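Local coordinates for aminopeptidase N (Francisella tularensis subsp. tularensis, PDB 5DLL), which releases N-terminal amino acids from peptides as a zinc-dependent M1-family aminopeptidase and is probably involved in degrading peptides left by intracellular protein breakdown, at residues T31-L37 against F153-A159; V44-I50 against F102-V108; Y237-V242 against V303-V307; W248-R252 against D345-R349. One frame throughout, in Å; residues are numbered along the deposited sequence.

Contact 1 (T31-L37 against F153-A159); sequences THLIFEL and FTVKIIA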
# COMPACT_ATOMS: atom_id res chain seq x y z
N THR A 31 -24.25 3.89 -22.23
CA THR A 31 -23.83 5.28 -22.19
C THR A 31 -23.00 5.57 -23.44
O THR A 31 -21.94 4.97 -23.64
CB THR A 31 -22.99 5.54 -20.93
OG1 THR A 31 -23.76 5.21 -19.76
CG2 THR A 31 -22.54 7.00 -20.86
N HIS A 32 -23.49 6.47 -24.29
CA HIS A 32 -22.78 6.85 -25.51
C HIS A 32 -22.34 8.30 -25.40
O HIS A 32 -23.18 9.19 -25.35
CB HIS A 32 -23.68 6.67 -26.73
CG HIS A 32 -24.05 5.24 -27.00
ND1 HIS A 32 -24.84 4.51 -26.14
CD2 HIS A 32 -23.73 4.41 -28.02
CE1 HIS A 32 -24.99 3.29 -26.63
NE2 HIS A 32 -24.33 3.21 -27.77
N LEU A 33 -21.03 8.51 -25.38
CA LEU A 33 -20.46 9.85 -25.24
C LEU A 33 -19.73 10.27 -26.50
O LEU A 33 -19.19 9.44 -27.23
CB LEU A 33 -19.49 9.89 -24.05
CG LEU A 33 -19.95 9.24 -22.74
CD1 LEU A 33 -18.88 9.43 -21.67
CD2 LEU A 33 -21.28 9.80 -22.28
N ILE A 34 -19.75 11.58 -26.76
CA ILE A 34 -18.93 12.20 -27.80
C ILE A 34 -18.19 13.37 -27.16
O ILE A 34 -18.82 14.25 -26.55
CB ILE A 34 -19.77 12.72 -28.99
CG1 ILE A 34 -20.57 11.57 -29.63
CG2 ILE A 34 -18.87 13.38 -30.04
CD1 ILE A 34 -21.71 12.03 -30.52
N PHE A 35 -16.87 13.37 -27.29
CA PHE A 35 -16.03 14.45 -26.77
C PHE A 35 -15.43 15.25 -27.92
O PHE A 35 -14.69 14.71 -28.75
CB PHE A 35 -14.89 13.89 -25.91
CG PHE A 35 -15.34 13.35 -24.58
CD1 PHE A 35 -15.88 12.07 -24.48
CD2 PHE A 35 -15.19 14.11 -23.42
CE1 PHE A 35 -16.29 11.57 -23.25
CE2 PHE A 35 -15.59 13.61 -22.19
CZ PHE A 35 -16.14 12.34 -22.11
N GLU A 36 -15.78 16.54 -27.98
CA GLU A 36 -15.16 17.47 -28.91
C GLU A 36 -14.16 18.32 -28.13
O GLU A 36 -14.51 19.36 -27.58
CB GLU A 36 -16.22 18.35 -29.56
CG GLU A 36 -17.31 17.53 -30.23
CD GLU A 36 -18.23 18.37 -31.08
OE1 GLU A 36 -19.46 18.27 -30.90
OE2 GLU A 36 -17.73 19.14 -31.93
N LEU A 37 -12.92 17.84 -28.10
CA LEU A 37 -11.90 18.40 -27.23
C LEU A 37 -11.47 19.81 -27.63
O LEU A 37 -11.21 20.10 -28.80
CB LEU A 37 -10.67 17.49 -27.18
CG LEU A 37 -10.86 16.10 -26.57
CD1 LEU A 37 -9.52 15.39 -26.47
CD2 LEU A 37 -11.53 16.17 -25.20
N PHE A 153 -20.23 1.33 -22.13
CA PHE A 153 -19.76 2.62 -22.65
C PHE A 153 -19.26 2.55 -24.10
O PHE A 153 -18.34 1.78 -24.40
CB PHE A 153 -18.61 3.15 -21.78
CG PHE A 153 -19.07 3.87 -20.54
CD1 PHE A 153 -19.50 3.16 -19.43
CD2 PHE A 153 -19.05 5.26 -20.48
CE1 PHE A 153 -19.91 3.81 -18.28
CE2 PHE A 153 -19.45 5.92 -19.32
CZ PHE A 153 -19.88 5.20 -18.22
N THR A 154 -19.85 3.36 -24.97
CA THR A 154 -19.26 3.67 -26.27
C THR A 154 -18.85 5.13 -26.22
O THR A 154 -19.62 5.97 -25.77
CB THR A 154 -20.27 3.50 -27.43
OG1 THR A 154 -20.91 2.22 -27.32
CG2 THR A 154 -19.56 3.62 -28.78
N VAL A 155 -17.64 5.43 -26.69
CA VAL A 155 -17.05 6.75 -26.51
C VAL A 155 -16.33 7.21 -27.78
O VAL A 155 -15.34 6.61 -28.16
CB VAL A 155 -16.04 6.74 -25.34
CG1 VAL A 155 -15.34 8.09 -25.19
CG2 VAL A 155 -16.71 6.33 -24.03
N LYS A 156 -16.83 8.27 -28.42
CA LYS A 156 -16.11 8.92 -29.52
C LYS A 156 -15.29 10.10 -29.00
O LYS A 156 -15.72 10.77 -28.07
CB LYS A 156 -17.07 9.39 -30.62
CG LYS A 156 -16.35 9.86 -31.89
CD LYS A 156 -17.30 10.51 -32.89
CE LYS A 156 -18.33 9.53 -33.44
NZ LYS A 156 -19.00 10.08 -34.66
N ILE A 157 -14.12 10.34 -29.59
CA ILE A 157 -13.27 11.47 -29.23
C ILE A 157 -12.84 12.22 -30.49
O ILE A 157 -12.22 11.64 -31.37
CB ILE A 157 -12.00 11.02 -28.47
CG1 ILE A 157 -12.36 10.19 -27.24
CG2 ILE A 157 -11.16 12.23 -28.06
CD1 ILE A 157 -11.16 9.62 -26.51
N ILE A 158 -13.15 13.52 -30.55
CA ILE A 158 -12.74 14.38 -31.67
C ILE A 158 -11.72 15.40 -31.18
O ILE A 158 -11.92 16.00 -30.13
CB ILE A 158 -13.95 15.10 -32.30
CG1 ILE A 158 -15.00 14.07 -32.74
CG2 ILE A 158 -13.52 15.95 -33.48
CD1 ILE A 158 -16.33 14.67 -33.16
N ALA A 159 -10.63 15.59 -31.93
CA ALA A 159 -9.57 16.52 -31.52
C ALA A 159 -8.61 16.89 -32.65
O ALA A 159 -8.69 16.33 -33.75
CB ALA A 159 -8.79 15.94 -30.35
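Thr31 and Phe153 open a parallel pairing in which strand 31-36 and strand 153-159 run side by side. Their axes come within 4.7 Å and diverge by 9°. Backbone bonds carry the pairing. The odd residues do the bonding. Leu33 and Phe35 each bond to the residues before and after their register neighbour. Leu33 is the clearest case: its N donates to Thr154 O at 2.9 Å, and its O accepts from Lys156 N at 2.9 Å. Phe35 repeats the pattern with Lys156 O and Ile158 N, and its bond from Ile158 N is nearly straight at 172°. Thr31 O takes Thr154 N, and Leu37 N closes the ladder on Ile158 O. CA-H...O contacts run between these bonds, as from His32 CA to Thr154 O.

This is a parallel pair within the large mixed sheet of the M1 N-terminal domain. Strand 42-52 flanks 31-37 and strand 183-191 flanks 153-159, both antiparallel.

Apolar side chains fill the buried face of Thr31, Leu33, Phe35, Phe153, Val155 and Ile157. Thr31 CB lies over one face of the Phe153 ring, 4.0 Å from the centroid of that ring, in a CH-pi contact. Thr31 CG2, anti to the backbone N, reaches Phe153 CE2 at 3.6 Å. Thr31 OG1 is hydrogen-bonded to Tyr143. Leu33 CD1 reaches the edge of the same Phe153 ring. Phe35 CD1 meets Val155 CG1 at 4.1 Å. Beyond the strand end, Leu37 CD1 touches Ile157 CG2 and Ala159 CB.

The other face is partly exposed. There His32 CD2 and NE2 meet Thr154 CB and OG1, and Ile34 CG2 meets Ile158 CD1 at 4.2 Å.

Contact 2 (V44-I50 against F102-V108); sequences VTANLYI and FVLQTVV. With NA (sodium ion), chain R.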
# COMPACT_ATOMS: atom_id res chain seq x y z
N VAL A 44 -19.53 17.91 -24.53
CA VAL A 44 -19.84 16.52 -24.19
C VAL A 44 -21.32 16.19 -24.42
O VAL A 44 -22.20 16.44 -23.55
CB VAL A 44 -19.44 16.20 -22.73
CG1 VAL A 44 -19.59 14.71 -22.45
CG2 VAL A 44 -18.01 16.67 -22.46
N THR A 45 -21.59 15.63 -25.60
CA THR A 45 -22.89 15.04 -25.91
C THR A 45 -22.93 13.66 -25.27
O THR A 45 -21.94 12.94 -25.30
CB THR A 45 -23.09 14.88 -27.43
OG1 THR A 45 -22.73 16.10 -28.10
CG2 THR A 45 -24.55 14.54 -27.75
N ALA A 46 -24.07 13.29 -24.70
CA ALA A 46 -24.21 12.00 -24.02
C ALA A 46 -25.62 11.43 -24.17
O ALA A 46 -26.60 12.08 -23.79
CB ALA A 46 -23.85 12.12 -22.55
N ASN A 47 -25.70 10.21 -24.70
CA ASN A 47 -26.96 9.49 -24.83
C ASN A 47 -27.05 8.41 -23.77
O ASN A 47 -26.34 7.41 -23.84
CB ASN A 47 -27.09 8.86 -26.21
CG ASN A 47 -27.54 9.84 -27.26
OD1 ASN A 47 -28.58 9.65 -27.88
ND2 ASN A 47 -26.76 10.89 -27.47
N LEU A 48 -27.91 8.63 -22.79
CA LEU A 48 -28.08 7.72 -21.67
C LEU A 48 -29.33 6.89 -21.90
O LEU A 48 -30.43 7.45 -22.00
CB LEU A 48 -28.23 8.50 -20.35
CG LEU A 48 -26.94 8.96 -19.66
CD1 LEU A 48 -25.91 9.48 -20.65
CD2 LEU A 48 -27.26 10.01 -18.61
N TYR A 49 -29.16 5.58 -22.00
CA TYR A 49 -30.29 4.67 -22.20
C TYR A 49 -30.71 4.11 -20.85
O TYR A 49 -30.09 3.20 -20.31
CB TYR A 49 -29.94 3.58 -23.21
CG TYR A 49 -29.65 4.17 -24.57
CD1 TYR A 49 -30.68 4.41 -25.47
CD2 TYR A 49 -28.37 4.55 -24.93
CE1 TYR A 49 -30.43 4.98 -26.71
CE2 TYR A 49 -28.11 5.11 -26.16
CZ TYR A 49 -29.14 5.32 -27.05
OH TYR A 49 -28.87 5.88 -28.27
N ILE A 50 -31.78 4.70 -20.32
CA ILE A 50 -32.16 4.57 -18.92
C ILE A 50 -33.43 3.73 -18.79
O ILE A 50 -34.31 3.78 -19.65
CB ILE A 50 -32.39 5.97 -18.32
CG1 ILE A 50 -31.12 6.82 -18.44
CG2 ILE A 50 -32.83 5.88 -16.86
CD1 ILE A 50 -31.36 8.31 -18.32
N PHE A 102 -36.46 4.93 -21.50
CA PHE A 102 -36.23 6.09 -22.36
C PHE A 102 -34.75 6.38 -22.63
O PHE A 102 -33.86 5.86 -21.95
CB PHE A 102 -36.89 7.34 -21.75
CG PHE A 102 -36.31 7.75 -20.41
CD1 PHE A 102 -36.71 7.11 -19.24
CD2 PHE A 102 -35.39 8.78 -20.32
CE1 PHE A 102 -36.19 7.49 -18.02
CE2 PHE A 102 -34.87 9.17 -19.10
CZ PHE A 102 -35.27 8.51 -17.94
N VAL A 103 -34.51 7.22 -23.63
CA VAL A 103 -33.17 7.71 -23.94
C VAL A 103 -33.11 9.21 -23.64
O VAL A 103 -34.00 9.97 -24.04
CB VAL A 103 -32.73 7.40 -25.40
CG1 VAL A 103 -33.86 7.63 -26.39
CG2 VAL A 103 -31.50 8.20 -25.78
N LEU A 104 -32.07 9.63 -22.92
CA LEU A 104 -31.88 11.02 -22.56
C LEU A 104 -30.58 11.56 -23.15
O LEU A 104 -29.50 11.13 -22.77
CB LEU A 104 -31.85 11.16 -21.04
CG LEU A 104 -31.65 12.58 -20.50
CD1 LEU A 104 -32.79 13.48 -20.94
CD2 LEU A 104 -31.53 12.55 -18.98
N GLN A 105 -30.70 12.51 -24.08
CA GLN A 105 -29.54 13.17 -24.66
C GLN A 105 -29.28 14.52 -24.00
O GLN A 105 -30.19 15.33 -23.92
CB GLN A 105 -29.73 13.38 -26.16
CG GLN A 105 -28.54 14.04 -26.84
CD GLN A 105 -28.75 14.29 -28.32
OE1 GLN A 105 -29.51 13.57 -28.97
NE2 GLN A 105 -28.09 15.30 -28.85
N THR A 106 -28.05 14.74 -23.56
CA THR A 106 -27.62 16.05 -23.06
C THR A 106 -26.34 16.48 -23.76
O THR A 106 -25.37 15.72 -23.80
CB THR A 106 -27.31 16.03 -21.54
OG1 THR A 106 -26.08 15.33 -21.28
CG2 THR A 106 -28.46 15.40 -20.75
N VAL A 107 -26.33 17.71 -24.28
CA VAL A 107 -25.08 18.36 -24.69
C VAL A 107 -24.67 19.32 -23.58
O VAL A 107 -25.50 20.06 -23.06
CB VAL A 107 -25.22 19.13 -26.01
CG1 VAL A 107 -23.88 19.77 -26.39
CG2 VAL A 107 -25.70 18.20 -27.12
N VAL A 108 -23.38 19.29 -23.24
CA VAL A 108 -22.82 20.04 -22.12
C VAL A 108 -21.47 20.63 -22.53
O VAL A 108 -20.78 20.05 -23.38
CB VAL A 108 -22.67 19.12 -20.88
CG1 VAL A 108 -21.57 19.57 -19.93
CG2 VAL A 108 -23.99 19.00 -20.13
NA NA R . -23.83 15.75 -22.14
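Thr106 and Val44 meet at a sodium ion, and one torsion helps to build the site. Thr106 OG1 stands between its own backbone N and carbonyl carbon (chi1 73°), which lets the hydroxyl and the Thr106 carbonyl grip the same ion. Phe102 takes the same kind of first torsion, which lays its ring against Ile50. Ile50 CB sits over one face of that ring, 4.1 Å from the centroid of Phe102, and Ile50 CD1 reaches Phe102 CE2 at 3.7 Å.

The sodium ion is bound by Val44 O at 2.3 Å and by Thr106 O at 2.2 Å. Thr141, from a loop, is the third residue of the site. The carbonyls of Val44 and Thr106 lie close together, and the cation they share would offset their repulsion. Thr106 O also accepts from Ala46 N.

The strands form an antiparallel ladder in the sheet of the M1 N-terminal domain, between strands 26-36 and 70-76. Ala46-Thr106, Leu48-Leu104 and Ile50-Phe102 are hydrogen-bonded pairs. The bond from Leu48 N to Leu104 O is 3.0 Å long and almost straight, at 176°.

On the partly exposed face, non-hydrogen-bonded pairs bring side chains alongside each other. Tyr49 CE1 touches Val103 CG2 at 3.5 Å. Asn47 ND2 lies 3.7 Å from Gln105 CG, with the two amide planes 32° apart. Beside them, Thr45 runs along Val107.

Contact 3 (Y237-V242 against V303-V307); sequences YAMQAV and VQSVV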
# COMPACT_ATOMS: atom_id res chain seq x y z
N TYR A 237 10.57 -2.00 -17.94
CA TYR A 237 10.31 -2.98 -16.88
C TYR A 237 8.81 -3.09 -16.56
O TYR A 237 8.32 -4.18 -16.27
CB TYR A 237 11.08 -2.65 -15.60
CG TYR A 237 10.90 -3.73 -14.56
CD1 TYR A 237 11.55 -4.95 -14.68
CD2 TYR A 237 10.05 -3.55 -13.47
CE1 TYR A 237 11.37 -5.96 -13.75
CE2 TYR A 237 9.87 -4.55 -12.53
CZ TYR A 237 10.53 -5.75 -12.67
OH TYR A 237 10.37 -6.76 -11.75
N ALA A 238 8.10 -1.97 -16.61
CA ALA A 238 6.65 -1.96 -16.38
C ALA A 238 5.91 -2.89 -17.35
O ALA A 238 5.01 -3.62 -16.94
CB ALA A 238 6.11 -0.55 -16.51
N MET A 239 6.30 -2.86 -18.62
CA MET A 239 5.72 -3.75 -19.62
C MET A 239 5.88 -5.20 -19.18
O MET A 239 4.95 -6.00 -19.32
CB MET A 239 6.39 -3.55 -20.98
CG MET A 239 5.84 -4.43 -22.10
SD MET A 239 4.06 -4.23 -22.38
CE MET A 239 4.08 -2.84 -23.51
N GLN A 240 7.05 -5.53 -18.65
CA GLN A 240 7.30 -6.86 -18.12
C GLN A 240 6.39 -7.18 -16.93
O GLN A 240 5.87 -8.28 -16.83
CB GLN A 240 8.77 -7.03 -17.72
CG GLN A 240 9.20 -8.48 -17.56
CD GLN A 240 8.90 -9.31 -18.79
OE1 GLN A 240 9.30 -8.96 -19.91
NE2 GLN A 240 8.17 -10.41 -18.60
N ALA A 241 6.20 -6.20 -16.05
CA ALA A 241 5.28 -6.34 -14.91
C ALA A 241 3.84 -6.61 -15.35
O ALA A 241 3.10 -7.30 -14.64
CB ALA A 241 5.34 -5.11 -14.02
N VAL A 242 3.45 -6.09 -16.51
CA VAL A 242 2.13 -6.35 -17.08
C VAL A 242 2.01 -7.81 -17.52
O VAL A 242 0.97 -8.45 -17.30
CB VAL A 242 1.83 -5.41 -18.27
CG1 VAL A 242 0.53 -5.80 -18.96
CG2 VAL A 242 1.76 -3.97 -17.80
N VAL A 303 7.48 -1.32 -8.50
CA VAL A 303 6.93 -1.12 -9.85
C VAL A 303 6.07 -2.31 -10.26
O VAL A 303 4.98 -2.15 -10.81
CB VAL A 303 8.04 -0.93 -10.91
CG1 VAL A 303 7.50 -1.07 -12.33
CG2 VAL A 303 8.71 0.43 -10.74
N GLN A 304 6.58 -3.51 -9.98
CA GLN A 304 5.86 -4.75 -10.24
C GLN A 304 4.55 -4.81 -9.46
O GLN A 304 3.50 -5.10 -10.03
CB GLN A 304 6.75 -5.94 -9.86
CG GLN A 304 6.24 -7.29 -10.35
CD GLN A 304 6.93 -8.46 -9.66
OE1 GLN A 304 7.02 -8.52 -8.43
NE2 GLN A 304 7.41 -9.41 -10.46
N SER A 305 4.64 -4.54 -8.15
CA SER A 305 3.49 -4.55 -7.23
C SER A 305 2.41 -3.55 -7.61
O SER A 305 1.21 -3.84 -7.55
CB SER A 305 3.97 -4.24 -5.81
OG SER A 305 2.88 -4.07 -4.92
N VAL A 306 2.86 -2.35 -7.97
CA VAL A 306 1.98 -1.26 -8.39
C VAL A 306 1.20 -1.66 -9.65
O VAL A 306 -0.03 -1.60 -9.67
CB VAL A 306 2.81 0.02 -8.64
CG1 VAL A 306 2.03 1.05 -9.44
CG2 VAL A 306 3.29 0.61 -7.32
N VAL A 307 1.93 -2.06 -10.69
CA VAL A 307 1.32 -2.47 -11.95
C VAL A 307 0.41 -3.67 -11.70
O VAL A 307 -0.72 -3.72 -12.20
CB VAL A 307 2.39 -2.84 -13.01
CG1 VAL A 307 1.75 -3.48 -14.24
CG2 VAL A 307 3.21 -1.62 -13.40
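Ala241 and Val307 lie at the middle of a buried crossing of two helices. The segment axes pass 8.8 Å apart at -51°. Small side chains allow this approach. Ala241 CB points at the other helix and lies 3.8 Å from Gln304 CA. The same methyl is 3.9 Å from Val307 CB. The backbones come close here, with Ala241 CA and Gln304 CA 5.0 Å apart.

The remaining apolar contacts are made by valine branches. Val307 CG1, anti to its backbone N (chi1 171°), extends to Val242 CG2 at 3.6 Å. The two side chains cross at about a right angle. Val307 CG2 faces the methyls of Ala241 and, less closely, Ala238. One turn earlier, Val303 CG1 touches both Ala238 and the ring of Tyr237.

The aromatic contact is made through the ring edge. Val303 CG1 lies in the ring plane of Tyr237, 3.7 Å from Tyr237 CD2. The ring also meets Phe300 edge-to-face, so two residues of helix 297-312 bear on it.

Among polar groups, Gln304 passes the Tyr237 hydroxyl with its amide plane 35° from the ring. The two groups make only a loose contact, and Gln304 OE1 is hydrogen-bonded to Asn347 ND2.

Helix 297-312 carries His309, a zinc ligand whose side chain is about 7 Å from that of Val307. The HExxH motif runs from His309 to His313, just beyond this helix. Helix 236-253 sits between it and the mixed sheet, where Ala238 touches Ile225 on strand 220-227 and Val242 touches Ile264 on strand 261-267. Gln304 meets helix 328-346 through Phe342 and Leu346.

Contact 4 (W248-R252 against D345-R349); sequences WDEDR and DLNSR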
# COMPACT_ATOMS: atom_id res chain seq x y z
N TRP A 248 0.14 -14.52 -14.11
CA TRP A 248 -0.07 -14.97 -12.74
C TRP A 248 -1.56 -15.08 -12.42
O TRP A 248 -1.98 -15.96 -11.67
CB TRP A 248 0.59 -14.03 -11.75
CG TRP A 248 0.35 -14.40 -10.33
CD1 TRP A 248 1.04 -15.31 -9.59
CD2 TRP A 248 -0.66 -13.87 -9.46
NE1 TRP A 248 0.53 -15.39 -8.32
CE2 TRP A 248 -0.52 -14.51 -8.21
CE3 TRP A 248 -1.67 -12.92 -9.62
CZ2 TRP A 248 -1.35 -14.22 -7.13
CZ3 TRP A 248 -2.50 -12.64 -8.54
CH2 TRP A 248 -2.33 -13.28 -7.31
N ASP A 249 -2.34 -14.18 -13.01
CA ASP A 249 -3.77 -14.16 -12.79
C ASP A 249 -4.39 -15.37 -13.48
O ASP A 249 -5.26 -16.04 -12.90
CB ASP A 249 -4.38 -12.86 -13.32
CG ASP A 249 -5.44 -12.28 -12.40
OD1 ASP A 249 -5.86 -12.96 -11.44
OD2 ASP A 249 -5.86 -11.13 -12.64
N GLU A 250 -3.93 -15.66 -14.70
CA GLU A 250 -4.34 -16.87 -15.42
C GLU A 250 -3.95 -18.13 -14.65
O GLU A 250 -4.80 -18.98 -14.36
CB GLU A 250 -3.73 -16.93 -16.82
CG GLU A 250 -4.36 -15.97 -17.81
CD GLU A 250 -3.72 -16.04 -19.19
OE1 GLU A 250 -2.56 -16.48 -19.31
OE2 GLU A 250 -4.38 -15.64 -20.17
N ASP A 251 -2.67 -18.24 -14.31
CA ASP A 251 -2.15 -19.44 -13.66
C ASP A 251 -2.83 -19.71 -12.31
O ASP A 251 -3.39 -20.77 -12.11
CB ASP A 251 -0.62 -19.36 -13.47
CG ASP A 251 0.15 -19.53 -14.79
OD1 ASP A 251 -0.43 -19.97 -15.80
OD2 ASP A 251 1.36 -19.23 -14.80
N ARG A 252 -2.79 -18.73 -11.41
CA ARG A 252 -3.28 -18.96 -10.06
C ARG A 252 -4.79 -18.76 -9.87
O ARG A 252 -5.43 -19.51 -9.13
CB ARG A 252 -2.53 -18.09 -9.06
CG ARG A 252 -2.99 -18.34 -7.64
CD ARG A 252 -1.95 -18.00 -6.59
NE ARG A 252 -2.55 -18.12 -5.26
CZ ARG A 252 -2.03 -17.65 -4.14
NH1 ARG A 252 -0.86 -17.01 -4.14
NH2 ARG A 252 -2.69 -17.82 -3.00
N ASP A 345 4.54 -14.91 -4.49
CA ASP A 345 4.87 -16.00 -5.41
C ASP A 345 6.12 -15.72 -6.25
O ASP A 345 7.01 -16.56 -6.33
CB ASP A 345 3.69 -16.31 -6.33
CG ASP A 345 2.48 -16.87 -5.58
OD1 ASP A 345 2.65 -17.39 -4.45
OD2 ASP A 345 1.35 -16.78 -6.13
N LEU A 346 6.18 -14.54 -6.87
CA LEU A 346 7.28 -14.20 -7.79
C LEU A 346 8.53 -13.62 -7.10
O LEU A 346 9.52 -13.35 -7.78
CB LEU A 346 6.79 -13.22 -8.86
CG LEU A 346 5.96 -13.79 -10.01
CD1 LEU A 346 4.61 -14.31 -9.54
CD2 LEU A 346 5.77 -12.72 -11.08
N ASN A 347 8.49 -13.43 -5.78
CA ASN A 347 9.67 -13.02 -5.01
C ASN A 347 9.81 -13.93 -3.78
O ASN A 347 9.76 -15.15 -3.93
CB ASN A 347 9.60 -11.53 -4.64
CG ASN A 347 9.40 -10.62 -5.85
OD1 ASN A 347 10.34 -9.99 -6.32
ND2 ASN A 347 8.17 -10.55 -6.35
N SER A 348 9.97 -13.37 -2.59
CA SER A 348 10.01 -14.16 -1.35
C SER A 348 8.71 -14.02 -0.57
O SER A 348 8.35 -12.92 -0.15
CB SER A 348 11.17 -13.70 -0.47
OG SER A 348 11.17 -14.40 0.76
N ARG A 349 8.01 -15.14 -0.36
CA ARG A 349 6.74 -15.13 0.37
C ARG A 349 6.90 -14.63 1.79
O ARG A 349 6.13 -13.79 2.25
CB ARG A 349 6.11 -16.53 0.42
CG ARG A 349 5.58 -17.04 -0.92
CD ARG A 349 4.46 -18.05 -0.73
NE ARG A 349 3.39 -17.51 0.10
CZ ARG A 349 2.34 -16.83 -0.35
NH1 ARG A 349 2.16 -16.59 -1.65
NH2 ARG A 349 1.44 -16.38 0.51
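Trp248 and Asp345 meet at about a right angle, the indole pointing its NE1 at the carboxylate. The N-H of Trp248 NE1 bonds to Asp345 OD2 at 2.7 Å and is nearly straight, at 169°. The oxygen lies in the indole plane and uses its anti lone pair, turned away from Asp345 OD1. The ring and carboxylate planes are 47° apart.

Arg252 reaches the same oxygen from the syn side. Its chain is extended from CG to NE and passes beside the indole, with Arg252 CB over one face of the ring. The guanidinium brings NH1 to 3.0 Å from Asp345 OD2, in a salt bridge with the oxygen in the guanidinium plane. Asp345 OD2 is therefore gripped by two donors. These bonds would hold the carboxylate in its rotation and probably favour its charged form.

Arg349 folds back on the other oxygen through a bend at chi3 (55°). Its NH1 meets Asp345 OD1 at 3.0 Å, from above the carboxylate plane. Arg252 NH1 and Arg349 NH1 come within 3.9 Å, and both also bridge to Glu341. Leu346 adds an apolar contact, its CD1 lying 3.7 Å from Trp248 CD1.

Glu409 takes the other end of Arg252 from helix 390-423. Together these residues form a salt-bridge network at the surface of the M1 catalytic domain. It ties helix 236-253 to the C-terminal part of helix 328-346, which carries the zinc ligand Glu332.

Overall arrangement
From the N terminus, the chain runs through the N-terminal domain sheet in strand 26-36, which holds 31-37, and turns back through 44-50. Contact 2 closes the inner loop when 102-108 pairs with 44-50. Contact 1 closes the outer loop at 153-159, so contact 2 is enclosed by it. The two share a sheet through neighbouring strands 26-36 and 42-52. The catalytic domain follows in series. Helix 236-253 opens contact 3 and then contact 4. Helix 297-312 closes contact 3, and 345-349 closes contact 4, so the two loops cross. They share helix 236-253 and touch through Gln304. The centres of contacts 1 and 3 are about 30 Å apart.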